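Oligopeptide-binding protein appA (Bacillus subtilis, PDB 1XOC) binds oligopeptides outside the cell membrane and delivers them to an ABC transporter, an uptake system that can replace Opp in sporulation and genetic competence. Local coordinates at residues K464-S467 / K468-Q472; E209-P212 / Y213-V217; D145-F148 / Y149-L153. All coordinates share one frame; numbering follows the deposited sequence.

Interaction 1. Residues K464-S467 / K468-Q472; sequences KQYS and KEYEQ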
ATOM      1  N   LYS A 464      13.383  -3.430  21.091  1.00 32.73           N
ATOM      2  CA  LYS A 464      12.573  -3.771  22.258  1.00 32.40           C
ATOM      3  C   LYS A 464      11.979  -2.521  22.892  1.00 31.78           C
ATOM      4  O   LYS A 464      10.810  -2.509  23.257  1.00 31.76           O
ATOM      5  CB  LYS A 464      13.380  -4.551  23.295  1.00 32.66           C
ATOM      6  CG  LYS A 464      13.839  -5.923  22.825  1.00 33.65           C
ATOM      7  CD  LYS A 464      12.655  -6.854  22.561  1.00 34.58           C
ATOM      8  CE  LYS A 464      13.091  -8.318  22.465  1.00 34.31           C
ATOM      9  NZ  LYS A 464      11.967  -9.197  22.021  1.00 34.05           N
ATOM     10  N   GLN A 465      12.783  -1.473  23.009  1.00 31.23           N
ATOM     11  CA  GLN A 465      12.313  -0.199  23.554  1.00 30.77           C
ATOM     12  C   GLN A 465      11.277   0.418  22.626  1.00 29.86           C
ATOM     13  O   GLN A 465      10.264   0.955  23.081  1.00 29.03           O
ATOM     14  CB  GLN A 465      13.483   0.765  23.747  1.00 30.61           C
ATOM     15  CG  GLN A 465      14.512   0.293  24.768  1.00 31.78           C
ATOM     16  CD  GLN A 465      15.774   1.155  24.813  1.00 31.81           C
ATOM     17  OE1 GLN A 465      16.704   0.858  25.568  1.00 35.03           O
ATOM     18  NE2 GLN A 465      15.811   2.220  24.004  1.00 33.56           N
ATOM     19  N   TYR A 466      11.543   0.332  21.323  1.00 29.12           N
ATOM     20  CA  TYR A 466      10.619   0.812  20.296  1.00 29.13           C
ATOM     21  C   TYR A 466       9.261   0.105  20.384  1.00 29.01           C
ATOM     22  O   TYR A 466       8.222   0.751  20.446  1.00 29.31           O
ATOM     23  CB  TYR A 466      11.227   0.577  18.918  1.00 28.06           C
ATOM     24  CG  TYR A 466      10.471   1.180  17.757  1.00 27.92           C
ATOM     25  CD1 TYR A 466      10.628   2.518  17.425  1.00 27.07           C
ATOM     26  CD2 TYR A 466       9.655   0.399  16.954  1.00 26.41           C
ATOM     27  CE1 TYR A 466       9.966   3.075  16.330  1.00 28.43           C
ATOM     28  CE2 TYR A 466       8.983   0.952  15.870  1.00 25.33           C
ATOM     29  CZ  TYR A 466       9.143   2.281  15.568  1.00 27.57           C
ATOM     30  OH  TYR A 466       8.506   2.851  14.484  1.00 28.54           O
ATOM     31  N   SER A 467       9.282  -1.222  20.380  1.00 29.00           N
ATOM     32  CA  SER A 467       8.064  -2.012  20.464  1.00 28.95           C
ATOM     33  C   SER A 467       7.319  -1.742  21.774  1.00 29.01           C
ATOM     34  O   SER A 467       6.098  -1.762  21.821  1.00 27.15           O
ATOM     35  CB  SER A 467       8.402  -3.509  20.342  1.00 29.04           C
ATOM     36  OG  SER A 467       9.003  -3.796  19.091  1.00 28.94           O
ATOM     37  N   LYS A 468       8.054  -1.491  22.854  1.00 28.65           N
ATOM     38  CA  LYS A 468       7.406  -1.276  24.146  1.00 29.88           C
ATOM     39  C   LYS A 468       6.650   0.042  24.150  1.00 29.97           C
ATOM     40  O   LYS A 468       5.512   0.101  24.591  1.00 30.27           O
ATOM     41  CB  LYS A 468       8.433  -1.302  25.277  1.00 29.72           C
ATOM     42  CG  LYS A 468       7.838  -1.390  26.693  1.00 30.59           C
ATOM     43  CD  LYS A 468       7.448  -2.829  27.043  1.00 31.93           C
ATOM     44  CE  LYS A 468       6.352  -2.912  28.111  1.00 32.48           C
ATOM     45  NZ  LYS A 468       5.352  -3.994  27.790  1.00 33.20           N
ATOM     46  N   GLU A 469       7.280   1.094  23.639  1.00 30.67           N
ATOM     47  CA  GLU A 469       6.628   2.398  23.540  1.00 31.60           C
ATOM     48  C   GLU A 469       5.483   2.372  22.531  1.00 31.90           C
ATOM     49  O   GLU A 469       4.497   3.104  22.682  1.00 32.89           O
ATOM     50  CB  GLU A 469       7.640   3.484  23.169  1.00 32.21           C
ATOM     51  CG  GLU A 469       8.436   3.979  24.385  1.00 35.46           C
ATOM     52  CD  GLU A 469       7.643   4.949  25.263  1.00 38.82           C
ATOM     53  OE1 GLU A 469       6.922   5.804  24.687  1.00 41.74           O
ATOM     54  OE2 GLU A 469       7.756   4.872  26.511  1.00 41.67           O
ATOM     55  N   TYR A 470       5.601   1.529  21.505  1.00 31.82           N
ATOM     56  CA  TYR A 470       4.521   1.384  20.529  1.00 31.51           C
ATOM     57  C   TYR A 470       3.265   0.740  21.099  1.00 31.73           C
ATOM     58  O   TYR A 470       2.187   0.952  20.566  1.00 32.05           O
ATOM     59  CB  TYR A 470       4.985   0.693  19.228  1.00 31.16           C
ATOM     60  CG  TYR A 470       4.956   1.676  18.084  1.00 31.39           C
ATOM     61  CD1 TYR A 470       6.071   2.429  17.750  1.00 30.76           C
ATOM     62  CD2 TYR A 470       3.780   1.911  17.390  1.00 31.04           C
ATOM     63  CE1 TYR A 470       6.025   3.380  16.729  1.00 31.03           C
ATOM     64  CE2 TYR A 470       3.725   2.853  16.379  1.00 30.69           C
ATOM     65  CZ  TYR A 470       4.849   3.587  16.038  1.00 32.07           C
ATOM     66  OH  TYR A 470       4.803   4.543  15.013  1.00 32.60           O
ATOM     67  N   GLU A 471       3.366  -0.013  22.187  1.00 31.71           N
ATOM     68  CA  GLU A 471       2.145  -0.511  22.842  1.00 32.78           C
ATOM     69  C   GLU A 471       1.173   0.641  23.185  1.00 32.36           C
ATOM     70  O   GLU A 471      -0.039   0.525  23.003  1.00 32.38           O
ATOM     71  CB  GLU A 471       2.487  -1.293  24.111  1.00 32.75           C
ATOM     72  CG  GLU A 471       3.174  -2.626  23.858  1.00 34.75           C
ATOM     73  CD  GLU A 471       3.675  -3.309  25.139  1.00 35.84           C
ATOM     74  OE1 GLU A 471       3.451  -2.784  26.265  1.00 39.59           O
ATOM     75  OE2 GLU A 471       4.314  -4.384  25.019  1.00 39.91           O
ATOM     76  N   GLN A 472       1.715   1.754  23.672  1.00 32.17           N
ATOM     77  CA  GLN A 472       0.906   2.925  23.987  1.00 32.31           C
ATOM     78  C   GLN A 472       0.259   3.542  22.760  1.00 31.79           C
ATOM     79  O   GLN A 472      -0.850   4.036  22.838  1.00 31.96           O
ATOM     80  CB  GLN A 472       1.752   4.001  24.656  1.00 32.31           C
ATOM     81  CG  GLN A 472       2.317   3.609  25.979  1.00 33.40           C
ATOM     82  CD  GLN A 472       3.081   4.750  26.609  1.00 34.17           C
ATOM     83  OE1 GLN A 472       2.530   5.835  26.813  1.00 37.81           O
ATOM     84  NE2 GLN A 472       4.356   4.518  26.919  1.00 37.02           N
TER
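Tyr466 and Tyr470 sit one helical turn apart on helix 463-480, and their side chains run alongside each other in the same direction. The side chain of Tyr470 can be followed outward from CB, which lies 3.5 Å from the carbonyl oxygen O of Tyr466, the same oxygen that accepts the backbone bond from Tyr470 N at 2.9 Å. At CD1 the ring reaches its neighbour: this atom stands 3.7 Å above the plane of the Tyr466 ring, displaced toward the rim. Farther along, Tyr470 CE1 comes to 3.5 Å from Tyr466 CZ and 3.4 Å from Tyr466 OH. The tip, Tyr470 OH, accepts from the backbone N of Gln427, while Tyr466 OH bonds to the carbonyl oxygen of Pro425, so both buried hydroxyls are satisfied by one loop. With the centroids 5.0 Å apart and the planes inclined at 41°, the pair is neither a parallel stack nor a T-shaped one. The first torsions differ: Tyr466 carries CG opposite its backbone N (chi1 -172°), whereas Tyr470 has the unusual chi1 of -112°, which brings CD1 over one face of the Tyr466 ring. Elsewhere on the helix, Lys468 bends at chi2 and chi4 to place NZ 2.7 Å from Glu471 OE1, a salt bridge received on the syn side of the carboxylate. Ser467 OG has Asn318 OD1 as its main partner, joining this turn to a second loop. Regular i to i+4 backbone bonds, including Glu469 N to Gln465 O, mark an alpha helix, and its amphipathic character shows in the buried tyrosines facing the loop of Pro425 and Gln427, with exposed Lys464, Gln465 and Lys468 elsewhere on its surface.

Interaction 2. Residues E209-P212 / Y213-V217; sequences EGRP and YLDTV
Between Arg211 and Asp215 the backbone is irregular: Arg211 and Pro212 are extended in the polyproline region, Tyr213 turns back with helical angles, Leu214 is extended again, and Asp215 turns back a second time before strand 216-221 begins at Thr216. These turns let the side chain of Arg211 span the bend and meet Asp215 four residues later. From CG to NE the arginine chain is stretched out, and its CG lies opposite the backbone N (chi1 -169°), which carries the guanidinium forward along the chain. There NH2 forms a salt bridge with Asp215 OD1 at 2.8 Å, nearly in the guanidinium plane, while NH1 makes a weak bond to the same OD1 at 3.2 Å. One carboxylate oxygen thus receives both terminal nitrogens; NH2 meets it on the anti side, and the two flat groups are steeply inclined, with planes 76° apart. NH1 also donates to Pro212 O at 3.0 Å, tilted from the guanidinium plane, so it joins the aspartate to the backbone at the start of the bend. Leu214 O, buried here 3.7 Å from Arg211 NH1, has no hydrogen-bond partner. Outside the segments, Arg211 NE pairs with Asp205 OD1, and Asp215 OD2 accepts from Gly22 N. The Tyr213 ring packs edge-to-face with Trp517. Because the guanidinium engages two carboxylates and a carbonyl oxygen, its rotation is probably well restrained, and the network ties the loop after strand 198-203 to the beginning of strand 216-221. The two acids would favour the charged guanidinium, even with a bound zinc ion about 5 Å from the Arg211 side chain.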
ATOM      1  N   GLU A 209      21.811  -7.369 -13.164  1.00 30.55           N
ATOM      2  CA  GLU A 209      21.953  -8.682 -12.534  1.00 31.52           C
ATOM      3  C   GLU A 209      21.763  -9.817 -13.530  1.00 31.50           C
ATOM      4  O   GLU A 209      21.783 -10.987 -13.153  1.00 33.62           O
ATOM      5  CB  GLU A 209      20.965  -8.842 -11.400  1.00 31.44           C
ATOM      6  CG  GLU A 209      21.075  -7.797 -10.334  1.00 32.49           C
ATOM      7  CD  GLU A 209      20.236  -8.104  -9.132  1.00 35.78           C
ATOM      8  OE1 GLU A 209      19.357  -9.015  -9.210  1.00 40.80           O
ATOM      9  OE2 GLU A 209      20.471  -7.449  -8.096  1.00 39.47           O
ATOM     10  N   GLY A 210      21.625  -9.481 -14.803  1.00 29.88           N
ATOM     11  CA  GLY A 210      21.363 -10.444 -15.860  1.00 29.16           C
ATOM     12  C   GLY A 210      19.927 -10.310 -16.332  1.00 28.17           C
ATOM     13  O   GLY A 210      19.013 -10.013 -15.563  1.00 27.73           O
ATOM     14  N   ARG A 211      19.717 -10.549 -17.620  1.00 28.50           N
ATOM     15  CA  ARG A 211      18.386 -10.513 -18.178  1.00 28.22           C
ATOM     16  C   ARG A 211      17.392 -11.406 -17.418  1.00 28.25           C
ATOM     17  O   ARG A 211      17.744 -12.532 -17.039  1.00 29.19           O
ATOM     18  CB  ARG A 211      18.425 -11.001 -19.636  1.00 26.93           C
ATOM     19  CG  ARG A 211      17.120 -10.771 -20.436  1.00 27.50           C
ATOM     20  CD  ARG A 211      17.150 -11.659 -21.649  1.00 28.27           C
ATOM     21  NE  ARG A 211      16.067 -11.515 -22.617  1.00 27.89           N
ATOM     22  CZ  ARG A 211      14.974 -12.268 -22.676  1.00 29.68           C
ATOM     23  NH1 ARG A 211      14.703 -13.176 -21.743  1.00 30.53           N
ATOM     24  NH2 ARG A 211      14.128 -12.085 -23.698  1.00 31.03           N
ATOM     25  N   PRO A 212      16.144 -10.929 -17.257  1.00 28.12           N
ATOM     26  CA  PRO A 212      15.088 -11.858 -16.840  1.00 28.39           C
ATOM     27  C   PRO A 212      15.037 -13.109 -17.676  1.00 28.15           C
ATOM     28  O   PRO A 212      15.391 -13.080 -18.856  1.00 28.00           O
ATOM     29  CB  PRO A 212      13.801 -11.054 -17.118  1.00 28.90           C
ATOM     30  CG  PRO A 212      14.206  -9.667 -16.874  1.00 29.93           C
ATOM     31  CD  PRO A 212      15.604  -9.560 -17.417  1.00 28.73           C
ATOM     32  N   TYR A 213      14.554 -14.195 -17.082  1.00 27.89           N
ATOM     33  CA  TYR A 213      14.275 -15.399 -17.868  1.00 27.73           C
ATOM     34  C   TYR A 213      13.022 -15.214 -18.733  1.00 27.35           C
ATOM     35  O   TYR A 213      13.011 -15.599 -19.915  1.00 27.48           O
ATOM     36  CB  TYR A 213      14.123 -16.623 -16.973  1.00 29.32           C
ATOM     37  CG  TYR A 213      15.360 -16.897 -16.161  1.00 29.43           C
ATOM     38  CD1 TYR A 213      16.536 -17.307 -16.770  1.00 31.73           C
ATOM     39  CD2 TYR A 213      15.355 -16.733 -14.787  1.00 29.62           C
ATOM     40  CE1 TYR A 213      17.676 -17.556 -16.027  1.00 31.86           C
ATOM     41  CE2 TYR A 213      16.502 -16.981 -14.025  1.00 30.96           C
ATOM     42  CZ  TYR A 213      17.654 -17.371 -14.657  1.00 31.82           C
ATOM     43  OH  TYR A 213      18.804 -17.624 -13.936  1.00 34.73           O
ATOM     44  N   LEU A 214      11.981 -14.635 -18.142  1.00 27.58           N
ATOM     45  CA  LEU A 214      10.737 -14.356 -18.852  1.00 27.82           C
ATOM     46  C   LEU A 214      10.968 -13.303 -19.920  1.00 27.98           C
ATOM     47  O   LEU A 214      11.686 -12.341 -19.692  1.00 29.34           O
ATOM     48  CB  LEU A 214       9.621 -13.881 -17.874  1.00 27.99           C
ATOM     49  CG  LEU A 214       9.191 -14.975 -16.883  1.00 29.08           C
ATOM     50  CD1 LEU A 214       8.435 -14.386 -15.681  1.00 29.12           C
ATOM     51  CD2 LEU A 214       8.302 -15.997 -17.587  1.00 30.33           C
ATOM     52  N   ASP A 215      10.383 -13.506 -21.103  1.00 27.59           N
ATOM     53  CA  ASP A 215      10.542 -12.586 -22.218  1.00 28.08           C
ATOM     54  C   ASP A 215       9.703 -11.323 -22.047  1.00 27.66           C
ATOM     55  O   ASP A 215      10.174 -10.224 -22.370  1.00 27.95           O
ATOM     56  CB  ASP A 215      10.181 -13.254 -23.529  1.00 28.19           C
ATOM     57  CG  ASP A 215      11.155 -14.363 -23.920  1.00 30.59           C
ATOM     58  OD1 ASP A 215      12.367 -14.263 -23.646  1.00 29.90           O
ATOM     59  OD2 ASP A 215      10.686 -15.344 -24.514  1.00 31.68           O
ATOM     60  N   THR A 216       8.467 -11.501 -21.581  1.00 27.90           N
ATOM     61  CA  THR A 216       7.560 -10.400 -21.324  1.00 28.19           C
ATOM     62  C   THR A 216       6.715 -10.607 -20.075  1.00 28.01           C
ATOM     63  O   THR A 216       6.488 -11.726 -19.643  1.00 27.77           O
ATOM     64  CB  THR A 216       6.572 -10.170 -22.511  1.00 28.34           C
ATOM     65  OG1 THR A 216       5.666 -11.281 -22.626  1.00 30.39           O
ATOM     66  CG2 THR A 216       7.302 -10.028 -23.817  1.00 29.78           C
ATOM     67  N   VAL A 217       6.289  -9.498 -19.491  1.00 28.26           N
ATOM     68  CA  VAL A 217       5.291  -9.489 -18.440  1.00 29.20           C
ATOM     69  C   VAL A 217       4.190  -8.517 -18.829  1.00 29.41           C
ATOM     70  O   VAL A 217       4.453  -7.371 -19.145  1.00 30.56           O
ATOM     71  CB  VAL A 217       5.890  -9.036 -17.110  1.00 29.62           C
ATOM     72  CG1 VAL A 217       4.818  -8.949 -16.049  1.00 31.54           C
ATOM     73  CG2 VAL A 217       6.962  -9.965 -16.679  1.00 30.30           C
TER

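Interaction 3. Residues D145-F148 / Y149-L153; sequences DGNF and YNNAL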
ATOM      1  N   ASP A 145      16.019   8.805  12.272  1.00 28.91           N
ATOM      2  CA  ASP A 145      14.743   8.207  11.921  1.00 29.14           C
ATOM      3  C   ASP A 145      14.995   6.963  11.101  1.00 27.90           C
ATOM      4  O   ASP A 145      15.485   7.021   9.957  1.00 29.08           O
ATOM      5  CB  ASP A 145      13.899   9.238  11.160  1.00 28.77           C
ATOM      6  CG  ASP A 145      12.469   8.760  10.850  1.00 30.90           C
ATOM      7  OD1 ASP A 145      11.657   9.645  10.523  1.00 33.51           O
ATOM      8  OD2 ASP A 145      12.172   7.552  10.956  1.00 31.41           O
ATOM      9  N   GLY A 146      14.664   5.820  11.693  1.00 28.36           N
ATOM     10  CA  GLY A 146      14.836   4.530  11.029  1.00 29.62           C
ATOM     11  C   GLY A 146      14.056   4.349   9.742  1.00 29.53           C
ATOM     12  O   GLY A 146      14.342   3.437   8.952  1.00 30.34           O
ATOM     13  N   ASN A 147      13.080   5.208   9.482  1.00 31.24           N
ATOM     14  CA  ASN A 147      12.396   5.153   8.199  1.00 31.89           C
ATOM     15  C   ASN A 147      13.301   5.420   7.011  1.00 31.80           C
ATOM     16  O   ASN A 147      12.994   5.010   5.883  1.00 32.34           O
ATOM     17  CB  ASN A 147      11.209   6.108   8.134  1.00 33.02           C
ATOM     18  CG  ASN A 147      10.021   5.544   8.781  1.00 37.57           C
ATOM     19  OD1 ASN A 147       9.283   4.758   8.157  1.00 41.57           O
ATOM     20  ND2 ASN A 147       9.823   5.881  10.048  1.00 39.76           N
ATOM     21  N   PHE A 148      14.401   6.136   7.228  1.00 30.65           N
ATOM     22  CA  PHE A 148      15.259   6.424   6.107  1.00 30.22           C
ATOM     23  C   PHE A 148      15.930   5.151   5.596  1.00 29.50           C
ATOM     24  O   PHE A 148      15.750   4.771   4.424  1.00 30.02           O
ATOM     25  CB  PHE A 148      16.297   7.534   6.364  1.00 30.48           C
ATOM     26  CG  PHE A 148      17.148   7.776   5.176  1.00 29.32           C
ATOM     27  CD1 PHE A 148      16.648   8.410   4.061  1.00 30.59           C
ATOM     28  CD2 PHE A 148      18.400   7.246   5.090  1.00 30.78           C
ATOM     29  CE1 PHE A 148      17.429   8.565   2.947  1.00 31.58           C
ATOM     30  CE2 PHE A 148      19.149   7.400   3.962  1.00 30.48           C
ATOM     31  CZ  PHE A 148      18.654   8.051   2.894  1.00 32.28           C
ATOM     32  N   TYR A 149      16.740   4.509   6.433  1.00 29.68           N
ATOM     33  CA  TYR A 149      17.413   3.306   5.980  1.00 29.77           C
ATOM     34  C   TYR A 149      16.410   2.217   5.571  1.00 29.53           C
ATOM     35  O   TYR A 149      16.631   1.476   4.613  1.00 28.86           O
ATOM     36  CB  TYR A 149      18.357   2.799   7.090  1.00 31.10           C
ATOM     37  CG  TYR A 149      19.100   1.542   6.700  1.00 30.82           C
ATOM     38  CD1 TYR A 149      18.591   0.292   7.024  1.00 30.56           C
ATOM     39  CD2 TYR A 149      20.260   1.600   5.937  1.00 32.32           C
ATOM     40  CE1 TYR A 149      19.249  -0.869   6.627  1.00 33.27           C
ATOM     41  CE2 TYR A 149      20.912   0.429   5.520  1.00 32.07           C
ATOM     42  CZ  TYR A 149      20.395  -0.784   5.888  1.00 33.72           C
ATOM     43  OH  TYR A 149      21.026  -1.946   5.517  1.00 37.29           O
ATOM     44  N   ASN A 150      15.316   2.096   6.333  1.00 30.30           N
ATOM     45  CA  ASN A 150      14.489   0.888   6.254  1.00 30.20           C
ATOM     46  C   ASN A 150      13.346   1.032   5.284  1.00 30.89           C
ATOM     47  O   ASN A 150      12.755   0.041   4.878  1.00 33.20           O
ATOM     48  CB  ASN A 150      13.976   0.464   7.637  1.00 31.19           C
ATOM     49  CG  ASN A 150      15.081  -0.001   8.543  1.00 32.24           C
ATOM     50  OD1 ASN A 150      15.553  -1.135   8.422  1.00 32.22           O
ATOM     51  ND2 ASN A 150      15.507   0.863   9.461  1.00 30.52           N
ATOM     52  N   ASN A 151      13.047   2.262   4.918  1.00 30.72           N
ATOM     53  CA  ASN A 151      11.934   2.510   3.974  1.00 31.40           C
ATOM     54  C   ASN A 151      12.291   3.388   2.770  1.00 30.84           C
ATOM     55  O   ASN A 151      11.937   3.062   1.640  1.00 33.49           O
ATOM     56  CB  ASN A 151      10.711   3.063   4.713  1.00 31.91           C
ATOM     57  CG  ASN A 151       9.952   2.011   5.488  1.00 37.19           C
ATOM     58  OD1 ASN A 151       9.909   0.832   5.109  1.00 44.86           O
ATOM     59  ND2 ASN A 151       9.326   2.433   6.602  1.00 41.28           N
ATOM     60  N   ALA A 152      13.003   4.491   2.983  1.00 29.64           N
ATOM     61  CA  ALA A 152      13.303   5.400   1.886  1.00 29.80           C
ATOM     62  C   ALA A 152      14.177   4.731   0.851  1.00 29.40           C
ATOM     63  O   ALA A 152      13.945   4.854  -0.359  1.00 28.90           O
ATOM     64  CB  ALA A 152      13.949   6.720   2.350  1.00 30.57           C
ATOM     65  N   LEU A 153      15.208   4.017   1.307  1.00 29.57           N
ATOM     66  CA  LEU A 153      16.173   3.392   0.390  1.00 29.24           C
ATOM     67  C   LEU A 153      15.566   2.330  -0.527  1.00 29.60           C
ATOM     68  O   LEU A 153      16.058   2.135  -1.655  1.00 31.01           O
ATOM     69  CB  LEU A 153      17.376   2.800   1.179  1.00 28.69           C
ATOM     70  CG  LEU A 153      18.219   3.876   1.815  1.00 28.40           C
ATOM     71  CD1 LEU A 153      19.313   3.205   2.649  1.00 29.20           C
ATOM     72  CD2 LEU A 153      18.834   4.813   0.850  1.00 30.25           C
TER
HETATM   73  O   HOH W   1      17.740   5.532   9.052  1.00 22.45           O
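Asn147 and Asn151 both place CG beside the backbone N (chi1 -81° and -76°), which lays the two side chains alongside each other, pointing the same way, at the capped start of helix 147-155. This start includes a wide pi-type turn: Leu153 N reaches Phe148 O at 3.3 Å and Ala152 N reaches Asn147 O at 2.9 Å, both five residues back. Asp145 caps the N-terminal end: its OD2 accepts from Asn147 N, from above the carboxylate plane, and from Asn147 ND2 through the syn lone pair. With ND2 held by this second bond, the Asn147 amide offers OD1 to Asn151 ND2 at 2.8 Å, the two amide planes 40° apart. Asn151 OD1 in turn hydrogen-bonds the backbone of the bound peptide, making Asn147 a second-shell residue, which Asp145, itself salt-bridged through OD1 to Lys458, probably helps to position. On the apolar side, the Phe148 ring rests its CD1 3.6 Å from Ala152 CB and its CZ 3.8 Å from Leu153 CD2, and it also meets the rings of Phe139 and Tyr82. Gly146 O takes two bonds from Asn150, from N and from ND2, the donors lying on opposite faces of its carbonyl plane.

Along the chain interaction 3 comes first, on helix 147-155, followed by interaction 2 at the entrance to strand 216-221 and interaction 1 on helix 463-480. Interactions 1 and 3 are neighbours, with centres 18 Å apart and nearest atoms about 6 Å apart, although more than 300 residues separate them in sequence. The loop around Asp426 approaches both, touching Tyr466 and weakly bonding Asn147. Interaction 2 is remote, its centre 43 Å from interaction 1 and 29 Å from interaction 3, in the four-stranded sheet with strand 23-28 at its edge. Interaction 3 meets the bound peptide, whereas interaction 2 ties the N-terminal segment near Gly22 to the start of strand 216-221.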